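Local structure of acetyltransferase PA1377 (Pseudomonas aeruginosa, 2VI7) at residues V30-L35 with M91-A96; L59-A63 with L106-L110; R83-I89 with L120-L125; T126-D130 with M149-R155. The protein is a putative GNAT-family acetyltransferase that probably transfers the acetyl group of acetyl-CoA to an amine of a substrate not yet identified. All coordinates share one frame. Residue numbers count along the deposited sequence, not the author numbering.

Contact 1 (V30-L35 with M91-A96); sequences VARQVL and MGVAVA
The 30-35 segment leaves a short helix, where Gln33 N bonds to Val30 O at 3.3 Å; a type I turn from Ala31 to Val34 follows, with a weak bond from Val34 N to Ala31 O at 3.3 Å. The 91-96 segment is the part of strand 86-95 that, after an irregularity at Met91 and Gly92, probably diverges from strand 122-128 as in the acetyl-CoA cleft of the GNAT fold. Its extended chain at Ala94 pairs with strand 68-77. At phi/psi 90/-142° a side chain on Gly92 would collide with Met91 O. The two chains run in opposite senses, with CA atoms 6.1 Å apart for Val30 and Ala96 and 5.2 Å for Val34 and Met91, and they share no direct hydrogen bond. Packing joins them instead. Met91, m at all three chi angles, reaches CE to 3.5 Å from Gln33 O, CG to 3.6 Å from Leu35 CG and CB to 4.0 Å from Val34 CG1. Val30 (t) puts CG1 4.1 Å from Ala94 CB and CG2 3.6 Å from Val95 O. A glycerol and an azide, probably from the crystallisation liquor, lie by Val34 and Val93. Polar contact passes through water 1, 2.8 Å from Val93 O and, weakly, 3.5 Å from Gln33 O.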
# COMPACT_ATOMS: atom_id res chain seq x y z
N VAL A 30 -9.61 -10.81 17.54
CA VAL A 30 -8.66 -11.11 16.47
C VAL A 30 -8.78 -10.06 15.37
O VAL A 30 -7.78 -9.46 14.96
CB VAL A 30 -8.95 -12.50 15.83
CG1 VAL A 30 -8.05 -12.73 14.62
CG2 VAL A 30 -8.73 -13.60 16.86
N ALA A 31 -10.00 -9.83 14.91
CA ALA A 31 -10.26 -8.87 13.85
C ALA A 31 -9.82 -7.44 14.19
O ALA A 31 -9.35 -6.72 13.31
CB ALA A 31 -11.74 -8.87 13.49
N ARG A 32 -9.94 -7.04 15.45
CA ARG A 32 -9.59 -5.67 15.81
C ARG A 32 -8.11 -5.34 15.77
O ARG A 32 -7.76 -4.17 15.65
CB ARG A 32 -10.17 -5.30 17.17
CG ARG A 32 -9.54 -5.99 18.34
CD ARG A 32 -10.20 -5.57 19.65
NE ARG A 32 -9.76 -4.26 20.13
CZ ARG A 32 -8.54 -4.00 20.60
NH1 ARG A 32 -7.62 -4.96 20.66
NH2 ARG A 32 -8.24 -2.78 21.05
N GLN A 33 -7.24 -6.34 15.85
CA GLN A 33 -5.80 -6.08 15.82
C GLN A 33 -5.20 -6.11 14.41
O GLN A 33 -3.98 -5.97 14.23
CB GLN A 33 -5.07 -7.05 16.76
CG GLN A 33 -5.44 -6.86 18.23
CD GLN A 33 -4.95 -5.54 18.83
OE1 GLN A 33 -5.00 -4.49 18.19
NE2 GLN A 33 -4.49 -5.59 20.07
N VAL A 34 -6.07 -6.28 13.41
CA VAL A 34 -5.69 -6.27 12.00
C VAL A 34 -6.65 -5.28 11.33
O VAL A 34 -7.10 -4.33 11.99
CB VAL A 34 -5.77 -7.70 11.34
CG1 VAL A 34 -4.63 -8.56 11.86
CG2 VAL A 34 -7.09 -8.37 11.65
N LEU A 35 -6.97 -5.46 10.06
CA LEU A 35 -7.88 -4.54 9.37
C LEU A 35 -9.14 -5.23 8.85
O LEU A 35 -9.91 -4.64 8.10
CB LEU A 35 -7.17 -3.83 8.22
CG LEU A 35 -6.14 -2.75 8.57
CD1 LEU A 35 -5.34 -2.33 7.33
CD2 LEU A 35 -6.87 -1.58 9.17
N MET A 91 -0.99 -6.16 8.25
CA MET A 91 -1.04 -5.85 9.68
C MET A 91 -0.41 -7.01 10.45
O MET A 91 -0.43 -7.06 11.68
CB MET A 91 -2.49 -5.64 10.14
CG MET A 91 -3.12 -4.34 9.68
SD MET A 91 -2.55 -2.88 10.58
CE MET A 91 -2.52 -3.47 12.26
N GLY A 92 0.14 -7.94 9.68
CA GLY A 92 0.81 -9.08 10.26
C GLY A 92 0.03 -10.34 10.55
O GLY A 92 -0.86 -10.77 9.81
N VAL A 93 0.39 -10.93 11.68
CA VAL A 93 -0.15 -12.18 12.17
C VAL A 93 -1.51 -12.05 12.90
O VAL A 93 -1.67 -11.24 13.81
CB VAL A 93 0.96 -12.80 13.09
CG1 VAL A 93 0.52 -12.86 14.51
CG2 VAL A 93 1.36 -14.15 12.60
N ALA A 94 -2.50 -12.84 12.46
CA ALA A 94 -3.85 -12.84 13.05
C ALA A 94 -3.97 -14.10 13.89
O ALA A 94 -4.17 -15.19 13.35
CB ALA A 94 -4.89 -12.85 11.96
N VAL A 95 -3.86 -13.96 15.21
CA VAL A 95 -3.91 -15.12 16.10
C VAL A 95 -5.01 -15.13 17.16
O VAL A 95 -5.28 -14.12 17.82
CB VAL A 95 -2.55 -15.29 16.80
CG1 VAL A 95 -2.54 -16.57 17.62
CG2 VAL A 95 -1.44 -15.33 15.77
N ALA A 96 -5.62 -16.31 17.31
CA ALA A 96 -6.68 -16.53 18.29
C ALA A 96 -6.04 -16.61 19.67
O ALA A 96 -6.41 -15.86 20.59
CB ALA A 96 -7.41 -17.84 18.00
O HOH W 1 -2.18 -8.80 15.04

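Contact 2 (L59-A63 with L106-L110); sequences LILVA and LLGEL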
# COMPACT_ATOMS: atom_id res chain seq x y z
N LEU A 59 1.32 -15.67 -0.71
CA LEU A 59 1.31 -16.88 0.08
C LEU A 59 0.49 -16.63 1.33
O LEU A 59 0.78 -15.72 2.10
CB LEU A 59 2.73 -17.28 0.49
CG LEU A 59 2.77 -18.36 1.59
CD1 LEU A 59 2.06 -19.63 1.12
CD2 LEU A 59 4.22 -18.64 1.96
N ILE A 60 -0.55 -17.44 1.51
CA ILE A 60 -1.39 -17.31 2.69
C ILE A 60 -1.35 -18.62 3.45
O ILE A 60 -1.57 -19.69 2.88
CB ILE A 60 -2.85 -16.95 2.31
CG1 ILE A 60 -2.87 -15.63 1.53
CG2 ILE A 60 -3.70 -16.81 3.57
CD1 ILE A 60 -4.18 -15.37 0.87
N LEU A 61 -1.04 -18.53 4.73
CA LEU A 61 -0.96 -19.70 5.59
C LEU A 61 -2.01 -19.65 6.68
O LEU A 61 -2.45 -18.58 7.10
CB LEU A 61 0.42 -19.80 6.25
CG LEU A 61 1.65 -20.08 5.39
CD1 LEU A 61 2.88 -20.05 6.29
CD2 LEU A 61 1.51 -21.43 4.69
N VAL A 62 -2.40 -20.83 7.14
CA VAL A 62 -3.36 -20.95 8.21
C VAL A 62 -2.71 -21.88 9.20
O VAL A 62 -2.08 -22.86 8.81
CB VAL A 62 -4.69 -21.58 7.74
CG1 VAL A 62 -5.52 -20.53 7.04
CG2 VAL A 62 -4.41 -22.75 6.81
N ALA A 63 -2.82 -21.56 10.48
CA ALA A 63 -2.26 -22.38 11.54
C ALA A 63 -3.42 -23.23 12.01
O ALA A 63 -4.49 -22.70 12.31
CB ALA A 63 -1.75 -21.51 12.66
N LEU A 106 3.78 -18.97 12.55
CA LEU A 106 3.35 -18.43 11.27
C LEU A 106 4.38 -17.48 10.65
O LEU A 106 4.74 -17.64 9.48
CB LEU A 106 2.01 -17.68 11.43
CG LEU A 106 0.70 -18.48 11.53
CD1 LEU A 106 -0.41 -17.57 12.04
CD2 LEU A 106 0.34 -19.06 10.17
N LEU A 107 4.84 -16.51 11.44
CA LEU A 107 5.79 -15.51 10.96
C LEU A 107 7.14 -16.10 10.57
O LEU A 107 7.67 -15.80 9.51
CB LEU A 107 5.97 -14.40 12.00
CG LEU A 107 6.84 -13.20 11.57
CD1 LEU A 107 6.30 -12.62 10.27
CD2 LEU A 107 6.87 -12.14 12.67
N GLY A 108 7.68 -16.95 11.44
CA GLY A 108 8.95 -17.57 11.16
C GLY A 108 8.92 -18.29 9.83
O GLY A 108 9.88 -18.26 9.06
N GLU A 109 7.79 -18.93 9.54
CA GLU A 109 7.63 -19.68 8.31
C GLU A 109 7.46 -18.80 7.07
O GLU A 109 7.93 -19.16 6.00
CB GLU A 109 6.44 -20.64 8.43
CG GLU A 109 6.37 -21.69 7.34
CD GLU A 109 7.20 -22.92 7.67
OE1 GLU A 109 7.96 -22.88 8.66
OE2 GLU A 109 7.08 -23.93 6.93
N LEU A 110 6.78 -17.66 7.21
CA LEU A 110 6.61 -16.76 6.07
C LEU A 110 7.96 -16.15 5.72
O LEU A 110 8.26 -15.90 4.55
CB LEU A 110 5.64 -15.62 6.41
CG LEU A 110 4.14 -15.88 6.57
CD1 LEU A 110 3.44 -14.57 6.84
CD2 LEU A 110 3.57 -16.51 5.32
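Leu61, Leu106 and Leu110 bury the most surface here, 73, 72 and 57 Å² respectively. Leu61 stands at the middle of strand 59-63 with its CB directed at the helix; its CB lies 4.0 Å from Leu106 CD2 and its CD1 3.7 Å from Leu110 CD2, so it touches side chains one helical turn apart. The same CD1 comes to 4.0 Å from Glu109 CG, the aliphatic part of that residue. Leu106 also covers Ala63, two residues further along the strand, CD2 being 4.0 Å from Ala63 N and CG 4.1 Å from Ala63 CB, while Leu110 CD2 meets Leu59 CD2 at 4.0 Å. The pattern follows from the two periodicities: Leu59, Ala63 and Leu61 share one strand face, with Ile60 and Val62 pointing away, and Leu106 and Leu110 are linked as i and i+4 by Leu110 N to Leu106 O at 3.1 Å. Leu107 points away and packs on Leu137 and Tyr138 of helix 132-140. The axes pass 9.8 Å apart at 150°, nearly antiparallel, and the contacts between the segments are apolar. This is the packing of helix 102-117 against one face of the central sheet, characteristic of the alpha/beta GNAT fold.

Contact 3 (R83-I89 with L120-L125); sequences RSHSGSI and LRRVEL
Strands 86-88 and 122-125 run parallel, the two outer members of a beta-alpha-beta unit crossing over through helix 102-117, as in the GNAT core. Their axes are 4.6 Å apart at 25°. The register pairs Ser86 with Arg122, Gly87 with Val123 and Ser88 with Glu124. Backbone bonds alternate along it: Gly87 N to Arg122 O (2.9 Å), Glu124 N to Gly87 O (2.8 Å) and Ile89 N to Glu124 O (2.9 Å). A type I turn from Arg83 to Ser86 is closed by Ser86 N to Arg83 O (2.8 Å), and His85 O accepts Arg121 N (2.8 Å) and, weakly, Arg122 N (3.3 Å). A CB on Gly87 would lie 2.7 Å from Leu120 CD1, a clash. On the other face Ser86, Arg122 and Glu124 align, and Glu124 (chi1 m, chi2 t) holds a salt-bridge network: its OE2 receives Arg122 NE at 2.7 Å and Arg83 NH1 at 3.1 Å. Arg83 NH2 bonds weakly to Glu124 OE1 and OE2 (3.4 Å each); Arg122 NH2 pairs with Glu146. Arg83 NH1 also donates to Tyr152 O of the second subunit, where His85 NE2 meets Asp151 O and Arg121 pairs with the Asp151 carboxylate. Ile89 (p, t) sets CG1 3.5 Å from Leu125 CB. Ser86 OG donates to Arg83 O at 2.6 Å and accepts from water 2 at 3.0 Å, which also donates to Glu124 OE1 at 2.7 Å.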
# COMPACT_ATOMS: atom_id res chain seq x y z
N ARG A 83 9.54 -2.73 -7.14
CA ARG A 83 9.26 -2.95 -5.72
C ARG A 83 9.25 -4.44 -5.42
O ARG A 83 9.16 -4.85 -4.26
CB ARG A 83 7.88 -2.39 -5.38
CG ARG A 83 7.79 -0.90 -5.50
CD ARG A 83 8.10 -0.25 -4.18
NE ARG A 83 7.03 -0.50 -3.21
CZ ARG A 83 7.21 -1.03 -2.01
NH1 ARG A 83 8.41 -1.39 -1.59
NH2 ARG A 83 6.16 -1.20 -1.22
N SER A 84 9.36 -5.25 -6.46
CA SER A 84 9.32 -6.71 -6.34
C SER A 84 10.39 -7.36 -5.47
O SER A 84 10.34 -8.56 -5.22
CB SER A 84 9.31 -7.34 -7.73
OG SER A 84 10.47 -6.98 -8.44
N HIS A 85 11.37 -6.58 -5.03
CA HIS A 85 12.41 -7.12 -4.16
C HIS A 85 11.84 -7.11 -2.74
O HIS A 85 12.49 -7.60 -1.81
CB HIS A 85 13.67 -6.26 -4.19
CG HIS A 85 13.44 -4.84 -3.76
ND1 HIS A 85 12.87 -3.90 -4.58
CD2 HIS A 85 13.65 -4.23 -2.57
CE1 HIS A 85 12.74 -2.77 -3.92
NE2 HIS A 85 13.20 -2.94 -2.69
N SER A 86 10.64 -6.55 -2.58
CA SER A 86 9.98 -6.48 -1.28
C SER A 86 8.68 -7.26 -1.24
O SER A 86 8.14 -7.64 -2.28
CB SER A 86 9.68 -5.03 -0.91
OG SER A 86 8.62 -4.52 -1.70
N GLY A 87 8.20 -7.49 -0.03
CA GLY A 87 6.97 -8.21 0.16
C GLY A 87 6.29 -7.61 1.37
O GLY A 87 6.94 -6.93 2.17
N SER A 88 4.99 -7.84 1.51
CA SER A 88 4.26 -7.30 2.64
C SER A 88 3.46 -8.36 3.36
O SER A 88 2.95 -9.28 2.74
CB SER A 88 3.30 -6.20 2.18
OG SER A 88 2.49 -5.76 3.25
N ILE A 89 3.36 -8.23 4.68
CA ILE A 89 2.57 -9.17 5.46
C ILE A 89 1.43 -8.38 6.13
O ILE A 89 0.86 -8.82 7.12
CB ILE A 89 3.42 -9.92 6.54
CG1 ILE A 89 3.95 -8.94 7.59
CG2 ILE A 89 4.56 -10.68 5.87
CD1 ILE A 89 4.61 -9.62 8.77
N LEU A 120 13.63 -12.31 -0.97
CA LEU A 120 13.21 -10.92 -0.84
C LEU A 120 14.22 -10.17 0.01
O LEU A 120 14.79 -10.72 0.95
CB LEU A 120 11.83 -10.83 -0.18
CG LEU A 120 10.64 -11.38 -0.97
CD1 LEU A 120 9.38 -11.22 -0.14
CD2 LEU A 120 10.53 -10.64 -2.31
N ARG A 121 14.44 -8.91 -0.34
CA ARG A 121 15.38 -8.06 0.39
C ARG A 121 14.68 -7.26 1.49
O ARG A 121 15.30 -6.84 2.46
CB ARG A 121 16.05 -7.08 -0.57
CG ARG A 121 17.07 -6.14 0.06
CD ARG A 121 17.38 -5.02 -0.92
NE ARG A 121 18.45 -4.12 -0.49
CZ ARG A 121 19.75 -4.37 -0.62
NH1 ARG A 121 20.16 -5.52 -1.15
NH2 ARG A 121 20.65 -3.46 -0.26
N ARG A 122 13.37 -7.08 1.35
CA ARG A 122 12.62 -6.27 2.29
C ARG A 122 11.23 -6.82 2.55
O ARG A 122 10.51 -7.18 1.62
CB ARG A 122 12.52 -4.86 1.71
CG ARG A 122 11.73 -3.85 2.51
CD ARG A 122 11.59 -2.57 1.71
NE ARG A 122 10.60 -1.69 2.32
CZ ARG A 122 10.84 -0.91 3.36
NH1 ARG A 122 12.04 -0.88 3.90
NH2 ARG A 122 9.86 -0.19 3.90
N VAL A 123 10.85 -6.91 3.82
CA VAL A 123 9.52 -7.38 4.19
C VAL A 123 8.92 -6.26 5.04
O VAL A 123 9.57 -5.78 5.97
CB VAL A 123 9.56 -8.69 4.98
CG1 VAL A 123 8.14 -9.17 5.27
CG2 VAL A 123 10.29 -9.75 4.19
N GLU A 124 7.70 -5.87 4.70
CA GLU A 124 7.02 -4.76 5.37
C GLU A 124 5.75 -5.15 6.11
O GLU A 124 5.05 -6.09 5.74
CB GLU A 124 6.68 -3.71 4.32
CG GLU A 124 7.77 -3.55 3.27
CD GLU A 124 7.29 -2.86 2.01
OE1 GLU A 124 6.14 -3.11 1.61
OE2 GLU A 124 8.07 -2.08 1.41
N LEU A 125 5.45 -4.41 7.18
CA LEU A 125 4.26 -4.65 7.97
C LEU A 125 3.88 -3.40 8.74
O LEU A 125 4.65 -2.45 8.80
CB LEU A 125 4.50 -5.80 8.97
CG LEU A 125 5.43 -5.60 10.18
CD1 LEU A 125 4.80 -4.66 11.19
CD2 LEU A 125 5.68 -6.95 10.83
O HOH W 2 5.92 -4.79 -0.52

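Contact 4 (T126-D130 with M149-R155); sequences TVYTD and MRDYAVR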
# COMPACT_ATOMS: atom_id res chain seq x y z
N THR A 126 2.67 -3.39 9.29
CA THR A 126 2.21 -2.26 10.09
C THR A 126 1.61 -2.95 11.30
O THR A 126 1.11 -4.05 11.20
CB THR A 126 1.12 -1.40 9.38
OG1 THR A 126 0.02 -2.23 9.02
CG2 THR A 126 1.69 -0.71 8.15
N VAL A 127 1.69 -2.30 12.45
CA VAL A 127 1.15 -2.86 13.68
C VAL A 127 0.68 -1.70 14.56
O VAL A 127 1.30 -0.63 14.58
CB VAL A 127 2.24 -3.74 14.42
CG1 VAL A 127 3.53 -2.99 14.57
CG2 VAL A 127 1.80 -4.12 15.79
N TYR A 128 -0.43 -1.89 15.25
CA TYR A 128 -0.95 -0.84 16.12
C TYR A 128 0.06 -0.48 17.20
O TYR A 128 0.60 -1.37 17.85
CB TYR A 128 -2.26 -1.31 16.72
CG TYR A 128 -3.34 -1.42 15.66
CD1 TYR A 128 -4.08 -2.59 15.50
CD2 TYR A 128 -3.61 -0.35 14.80
CE1 TYR A 128 -5.06 -2.69 14.50
CE2 TYR A 128 -4.59 -0.45 13.80
CZ TYR A 128 -5.31 -1.62 13.66
OH TYR A 128 -6.27 -1.73 12.68
N THR A 129 0.31 0.81 17.39
CA THR A 129 1.30 1.27 18.37
C THR A 129 1.17 0.77 19.81
O THR A 129 2.16 0.75 20.55
CB THR A 129 1.37 2.81 18.45
OG1 THR A 129 0.10 3.33 18.86
CG2 THR A 129 1.75 3.40 17.12
N ASP A 130 -0.03 0.35 20.21
CA ASP A 130 -0.22 -0.13 21.58
C ASP A 130 -0.31 -1.66 21.69
O ASP A 130 -0.63 -2.18 22.76
CB ASP A 130 -1.48 0.51 22.17
CG ASP A 130 -2.77 0.05 21.49
OD1 ASP A 130 -2.69 -0.62 20.43
OD2 ASP A 130 -3.86 0.38 22.00
N MET A 149 2.45 6.11 11.86
CA MET A 149 1.38 6.70 11.06
C MET A 149 0.11 6.99 11.87
O MET A 149 -0.57 6.09 12.35
CB MET A 149 1.09 5.75 9.90
CG MET A 149 2.39 5.16 9.36
SD MET A 149 2.30 4.62 7.67
CE MET A 149 2.00 2.89 7.90
N ARG A 150 -0.18 8.28 12.00
CA ARG A 150 -1.31 8.79 12.78
C ARG A 150 -2.69 8.62 12.16
O ARG A 150 -2.90 8.96 11.00
CB ARG A 150 -1.08 10.26 13.07
CG ARG A 150 0.28 10.56 13.66
CD ARG A 150 0.34 10.28 15.17
NE ARG A 150 1.70 10.11 15.66
N ASP A 151 -3.64 8.12 12.95
CA ASP A 151 -5.00 7.91 12.48
C ASP A 151 -4.98 7.07 11.22
O ASP A 151 -5.65 7.36 10.23
CB ASP A 151 -5.68 9.25 12.21
CG ASP A 151 -5.80 10.11 13.45
OD1 ASP A 151 -5.51 9.61 14.57
OD2 ASP A 151 -6.20 11.29 13.31
N TYR A 152 -4.18 6.02 11.26
CA TYR A 152 -4.02 5.11 10.14
C TYR A 152 -5.28 4.29 9.84
O TYR A 152 -5.65 4.12 8.68
CB TYR A 152 -2.87 4.17 10.44
CG TYR A 152 -2.50 3.26 9.30
CD1 TYR A 152 -1.79 3.74 8.20
CD2 TYR A 152 -2.84 1.91 9.33
CE1 TYR A 152 -1.41 2.89 7.16
CE2 TYR A 152 -2.47 1.06 8.30
CZ TYR A 152 -1.76 1.55 7.22
OH TYR A 152 -1.38 0.69 6.21
N ALA A 153 -5.92 3.78 10.88
CA ALA A 153 -7.11 2.96 10.72
C ALA A 153 -8.10 3.14 11.84
O ALA A 153 -7.82 3.78 12.85
CB ALA A 153 -6.71 1.48 10.62
N VAL A 154 -9.28 2.55 11.66
CA VAL A 154 -10.34 2.59 12.64
C VAL A 154 -10.25 1.30 13.46
O VAL A 154 -10.01 0.22 12.93
CB VAL A 154 -11.76 2.64 11.97
CG1 VAL A 154 -12.86 2.62 13.02
CG2 VAL A 154 -11.89 3.88 11.12
N ARG A 155 -10.41 1.45 14.77
CA ARG A 155 -10.42 0.32 15.70
C ARG A 155 -11.21 0.79 16.92
O ARG A 155 -10.94 1.87 17.47
CB ARG A 155 -8.99 -0.10 16.09
CG ARG A 155 -8.94 -1.44 16.85
CD ARG A 155 -7.61 -1.68 17.58
NE ARG A 155 -7.30 -0.61 18.54
CZ ARG A 155 -6.17 -0.53 19.24
NH1 ARG A 155 -5.98 0.48 20.07
NH2 ARG A 155 -5.23 -1.46 19.11
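Thr126 opens the contact by placing CG2 3.6 Å from Met149 CE and 3.9 Å from Tyr152 OH. Thr126 CA is 9.1 Å from Met149 CA, as expected for chains separated by another strand, 158-168, which hydrogen-bonds to both. Val127 lies out of reach of 149-155 and packs on Ala134 and Tyr138 of helix 132-140. The CA-to-CB bond of Tyr128 points toward 149-155: Ala153 CB lies at the edge of its ring, 3.8 Å from Tyr128 OH, while Arg155 CD lies over one ring face. Arg155 CZ is 5.0 Å from the ring centroid, at most a weak cation-pi attraction; the phenol OH bonds to Val34 O. Past Thr129, Asp130 makes a two-pronged salt bridge, OD2 to Arg155 NH1 at 2.9 Å and OD1 to Arg155 NH2 at 3.0 Å. The sharp bend that redirects the 149-155 chain carries a classic beta bulge, with Tyr152 and Ala153 both facing Val160, in the C-terminal part of the GNAT fold, where strands 144-152 and 154-155 both pair antiparallel with 158-168.

All four contacts reach one mixed sheet. Contacts 1, 2 and 3 interleave along the chain, their segments alternating, whereas contact 4 follows in series after all of them. Contacts 1 and 3 use different parts of strand 86-95, centres 19 Å apart; contacts 3 and 4 have centres about 20 Å apart and divide the next strand, 122-128, between them. Contact 2 adds the crossover helix 102-117, whose Leu107 CD1 packs 3.8 Å from Ile89 CD1 of contact 3. Contacts 1 and 4, centres 12 Å apart, meet directly, with Val34 O 2.8 Å from Tyr128 OH in a probable hydrogen bond. Contacts 1, 3 and 4 also touch the second subunit, largely through loops and turns next to the sheet, which thus join the subunit interface.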